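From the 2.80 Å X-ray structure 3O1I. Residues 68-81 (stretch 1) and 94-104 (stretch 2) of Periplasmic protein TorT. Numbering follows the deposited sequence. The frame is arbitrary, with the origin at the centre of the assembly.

Stretch 1, residues 68-81: ILGTVDPHAYEHNL
Stretch 2, residues 94-104: VNQLDLDEEQS

Two largely irregular segments of TorT run side by side in the same direction: the CA of G70 lies 5.7 Å from that of V94, P74 CA 4.8 Å from L97 CA, and E78 CA 4.0 Å from L99 CA. Together they bury 752 Å². Stretch 1 enters as a weakly bonded strand at 68-69 and continues as loop and turn; stretch 2 is extended through L97 (phi/psi -113/90) and D98 (-78/108), then takes helical angles from E101 to S104.

D98 covers the most surface. Its CA-to-CB bond points toward stretch 1 (chi1 m, -65°), and its backbone N gives P74 O a weak hydrogen bond of 3.3 Å at 133°. Proline has no amide hydrogen to donate, but its carbonyl can still accept. D98 O receives a CA-H...O contact from E78 CA at 2.9 Å, while P74 CA approaches Q96 O at 3.2 Å. The carboxylate is held within its own stretch by Q96 NE2, 3.1 Å from D98 OD1 in a nearly straight hydrogen bond; D98 OD2 meets H75 CE1 at 3.0 Å, oblique to the imidazole ring.

Q103 (chi1 and chi2 both m) also points toward stretch 1. Its long, flexible side chain packs by its aliphatic part as well as its amide: CG lies 3.1 Å from E78 O, and OE1 is 3.1 Å from L81 N. The angle there is poor, and L81 N instead bonds Y77 O at 3.2 Å.

L97 (t, p) supplies the apolar side. Its branched end reaches stretch 1, with CD2 3.9 Å from L69 CD2 and CD1 3.6 Å from T71 CG2. T71, chi1 p, offers this methyl while its OG1 donates to D73 O at 2.9 Å, so one small residue serves both polar and apolar surroundings.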

# COMPACT_ATOMS: atom_id res chain seq x y z
N ILE D 68 17.87 -11.66 -28.03
CA ILE D 68 18.25 -10.25 -27.99
C ILE D 68 18.07 -9.76 -26.56
O ILE D 68 16.95 -9.61 -26.06
CB ILE D 68 17.36 -9.41 -28.91
CG1 ILE D 68 17.01 -10.21 -30.17
CG2 ILE D 68 18.09 -8.16 -29.33
CD1 ILE D 68 16.00 -9.53 -31.05
N LEU D 69 19.20 -9.52 -25.91
CA LEU D 69 19.23 -9.09 -24.52
C LEU D 69 19.49 -7.59 -24.27
O LEU D 69 20.44 -7.00 -24.81
CB LEU D 69 20.28 -9.95 -23.79
CG LEU D 69 20.96 -9.47 -22.51
CD1 LEU D 69 19.96 -9.41 -21.37
CD2 LEU D 69 22.10 -10.42 -22.16
N GLY D 70 18.63 -6.98 -23.45
CA GLY D 70 18.80 -5.58 -23.06
C GLY D 70 19.15 -5.62 -21.59
O GLY D 70 18.29 -5.42 -20.74
N THR D 71 20.42 -5.88 -21.28
CA THR D 71 20.87 -6.01 -19.89
C THR D 71 20.63 -4.88 -18.91
O THR D 71 20.74 -3.70 -19.25
CB THR D 71 22.36 -6.33 -19.77
OG1 THR D 71 23.13 -5.22 -20.24
CG2 THR D 71 22.71 -7.55 -20.58
N VAL D 72 20.35 -5.30 -17.68
CA VAL D 72 20.08 -4.44 -16.55
C VAL D 72 21.42 -4.15 -15.92
O VAL D 72 21.51 -3.81 -14.75
CB VAL D 72 19.17 -5.16 -15.52
CG1 VAL D 72 17.85 -5.57 -16.18
CG2 VAL D 72 19.89 -6.39 -14.96
N ASP D 73 22.47 -4.30 -16.71
CA ASP D 73 23.83 -4.07 -16.24
C ASP D 73 24.80 -4.61 -17.27
O ASP D 73 24.62 -5.71 -17.82
CB ASP D 73 24.03 -4.74 -14.86
CG ASP D 73 25.48 -4.65 -14.35
OD1 ASP D 73 26.30 -3.91 -14.93
OD2 ASP D 73 25.78 -5.33 -13.33
N PRO D 74 25.87 -3.85 -17.56
CA PRO D 74 26.87 -4.28 -18.54
C PRO D 74 27.65 -5.48 -18.05
O PRO D 74 27.80 -6.47 -18.76
CB PRO D 74 27.77 -3.05 -18.67
CG PRO D 74 26.91 -1.92 -18.22
CD PRO D 74 26.25 -2.53 -17.03
N HIS D 75 28.16 -5.37 -16.83
CA HIS D 75 28.96 -6.43 -16.24
C HIS D 75 28.17 -7.55 -15.54
O HIS D 75 28.70 -8.22 -14.65
CB HIS D 75 29.94 -5.80 -15.25
CG HIS D 75 30.74 -4.67 -15.82
ND1 HIS D 75 31.47 -4.78 -16.98
CD2 HIS D 75 30.91 -3.39 -15.39
CE1 HIS D 75 32.06 -3.62 -17.24
NE2 HIS D 75 31.74 -2.77 -16.29
N ALA D 76 26.93 -7.76 -15.96
CA ALA D 76 26.07 -8.78 -15.36
C ALA D 76 26.36 -10.20 -15.84
O ALA D 76 26.41 -11.14 -15.05
CB ALA D 76 24.62 -8.44 -15.61
N TYR D 77 26.53 -10.36 -17.15
CA TYR D 77 26.79 -11.67 -17.74
C TYR D 77 28.16 -11.68 -18.40
O TYR D 77 28.40 -12.40 -19.37
CB TYR D 77 25.72 -11.96 -18.78
CG TYR D 77 24.35 -11.59 -18.30
CD1 TYR D 77 23.42 -11.01 -19.15
CD2 TYR D 77 23.97 -11.82 -16.98
CE1 TYR D 77 22.15 -10.66 -18.71
CE2 TYR D 77 22.71 -11.47 -16.52
CZ TYR D 77 21.80 -10.90 -17.38
OH TYR D 77 20.54 -10.57 -16.94
N GLU D 78 29.06 -10.86 -17.84
CA GLU D 78 30.42 -10.71 -18.34
C GLU D 78 31.19 -12.03 -18.35
O GLU D 78 31.94 -12.32 -19.28
CB GLU D 78 31.17 -9.68 -17.49
CG GLU D 78 32.50 -9.24 -18.08
CD GLU D 78 33.27 -8.32 -17.14
OE1 GLU D 78 32.74 -7.97 -16.06
OE2 GLU D 78 34.41 -7.93 -17.49
N HIS D 79 30.99 -12.83 -17.31
CA HIS D 79 31.67 -14.11 -17.18
C HIS D 79 30.67 -15.23 -16.98
O HIS D 79 31.04 -16.28 -16.45
CB HIS D 79 32.61 -14.07 -15.97
CG HIS D 79 33.52 -12.88 -15.94
ND1 HIS D 79 34.49 -12.67 -16.89
CD2 HIS D 79 33.60 -11.84 -15.08
CE1 HIS D 79 35.14 -11.55 -16.61
NE2 HIS D 79 34.62 -11.03 -15.51
N ASN D 80 29.42 -15.05 -17.39
CA ASN D 80 28.42 -16.09 -17.15
C ASN D 80 27.34 -16.29 -18.19
O ASN D 80 26.63 -17.28 -18.14
CB ASN D 80 27.73 -15.83 -15.81
CG ASN D 80 28.70 -15.46 -14.71
OD1 ASN D 80 29.47 -16.29 -14.23
ND2 ASN D 80 28.70 -14.18 -14.33
N LEU D 81 27.20 -15.37 -19.13
CA LEU D 81 26.15 -15.47 -20.15
C LEU D 81 25.84 -16.89 -20.64
O LEU D 81 24.69 -17.35 -20.57
CB LEU D 81 26.49 -14.58 -21.35
CG LEU D 81 25.56 -14.70 -22.56
CD1 LEU D 81 24.14 -14.45 -22.13
CD2 LEU D 81 25.96 -13.72 -23.63
N VAL D 94 20.12 -2.62 -26.61
CA VAL D 94 20.25 -1.19 -26.35
C VAL D 94 21.33 -0.85 -25.37
O VAL D 94 21.77 0.29 -25.31
CB VAL D 94 18.93 -0.59 -25.83
CG1 VAL D 94 19.12 0.87 -25.50
CG2 VAL D 94 17.84 -0.74 -26.87
N ASN D 95 21.79 -1.83 -24.61
CA ASN D 95 22.82 -1.53 -23.64
C ASN D 95 24.12 -2.29 -23.85
O ASN D 95 24.16 -3.37 -24.44
CB ASN D 95 22.27 -1.75 -22.23
CG ASN D 95 21.03 -0.89 -21.95
OD1 ASN D 95 21.14 0.31 -21.73
ND2 ASN D 95 19.85 -1.51 -21.99
N GLN D 96 25.20 -1.69 -23.36
CA GLN D 96 26.52 -2.29 -23.47
C GLN D 96 26.53 -3.64 -22.78
O GLN D 96 26.20 -3.73 -21.60
CB GLN D 96 27.54 -1.36 -22.83
CG GLN D 96 28.99 -1.75 -23.08
CD GLN D 96 29.24 -2.10 -24.53
OE1 GLN D 96 28.59 -1.55 -25.43
NE2 GLN D 96 30.17 -3.01 -24.76
N LEU D 97 26.92 -4.69 -23.51
CA LEU D 97 27.00 -6.03 -22.96
C LEU D 97 28.46 -6.49 -22.92
O LEU D 97 28.95 -7.08 -23.86
CB LEU D 97 26.18 -7.01 -23.80
CG LEU D 97 26.22 -8.48 -23.38
CD1 LEU D 97 25.95 -8.61 -21.88
CD2 LEU D 97 25.18 -9.26 -24.17
N ASP D 98 29.14 -6.20 -21.81
CA ASP D 98 30.55 -6.58 -21.67
C ASP D 98 30.77 -8.05 -21.34
O ASP D 98 30.51 -8.49 -20.22
CB ASP D 98 31.23 -5.72 -20.59
CG ASP D 98 31.29 -4.24 -20.96
OD1 ASP D 98 31.55 -3.93 -22.15
OD2 ASP D 98 31.10 -3.39 -20.07
N LEU D 99 31.26 -8.81 -22.32
CA LEU D 99 31.53 -10.24 -22.12
C LEU D 99 33.03 -10.49 -21.98
O LEU D 99 33.85 -9.60 -22.20
CB LEU D 99 30.98 -11.03 -23.30
CG LEU D 99 29.48 -10.80 -23.52
CD1 LEU D 99 29.02 -11.50 -24.79
CD2 LEU D 99 28.72 -11.32 -22.33
N ASP D 100 33.40 -11.71 -21.60
CA ASP D 100 34.80 -12.10 -21.44
C ASP D 100 35.23 -12.69 -22.78
O ASP D 100 34.39 -12.87 -23.67
CB ASP D 100 34.92 -13.14 -20.32
CG ASP D 100 36.32 -13.72 -20.20
OD1 ASP D 100 37.29 -12.94 -20.10
OD2 ASP D 100 36.45 -14.96 -20.18
N GLU D 101 36.52 -12.98 -22.95
CA GLU D 101 36.98 -13.56 -24.20
C GLU D 101 36.20 -14.84 -24.49
O GLU D 101 35.89 -15.15 -25.65
CB GLU D 101 38.48 -13.87 -24.15
CG GLU D 101 39.01 -14.42 -25.47
CD GLU D 101 40.50 -14.69 -25.46
OE1 GLU D 101 40.95 -15.55 -24.67
OE2 GLU D 101 41.21 -14.04 -26.25
N GLU D 102 35.89 -15.58 -23.43
CA GLU D 102 35.13 -16.83 -23.52
C GLU D 102 33.64 -16.55 -23.77
O GLU D 102 33.06 -17.01 -24.75
CB GLU D 102 35.31 -17.64 -22.24
CG GLU D 102 34.54 -18.95 -22.20
CD GLU D 102 34.71 -19.76 -23.47
OE1 GLU D 102 35.86 -20.02 -23.87
OE2 GLU D 102 33.68 -20.15 -24.08
N GLN D 103 33.03 -15.79 -22.87
CA GLN D 103 31.61 -15.47 -23.01
C GLN D 103 31.33 -14.80 -24.35
O GLN D 103 30.38 -15.16 -25.05
CB GLN D 103 31.17 -14.54 -21.87
CG GLN D 103 31.38 -15.08 -20.46
CD GLN D 103 30.69 -16.42 -20.23
OE1 GLN D 103 29.58 -16.66 -20.72
NE2 GLN D 103 31.34 -17.29 -19.48
N SER D 104 32.16 -13.82 -24.69
CA SER D 104 32.02 -13.05 -25.93
C SER D 104 31.71 -13.93 -27.13
O SER D 104 31.05 -13.50 -28.07
CB SER D 104 33.29 -12.25 -26.20
OG SER D 104 33.15 -11.48 -27.37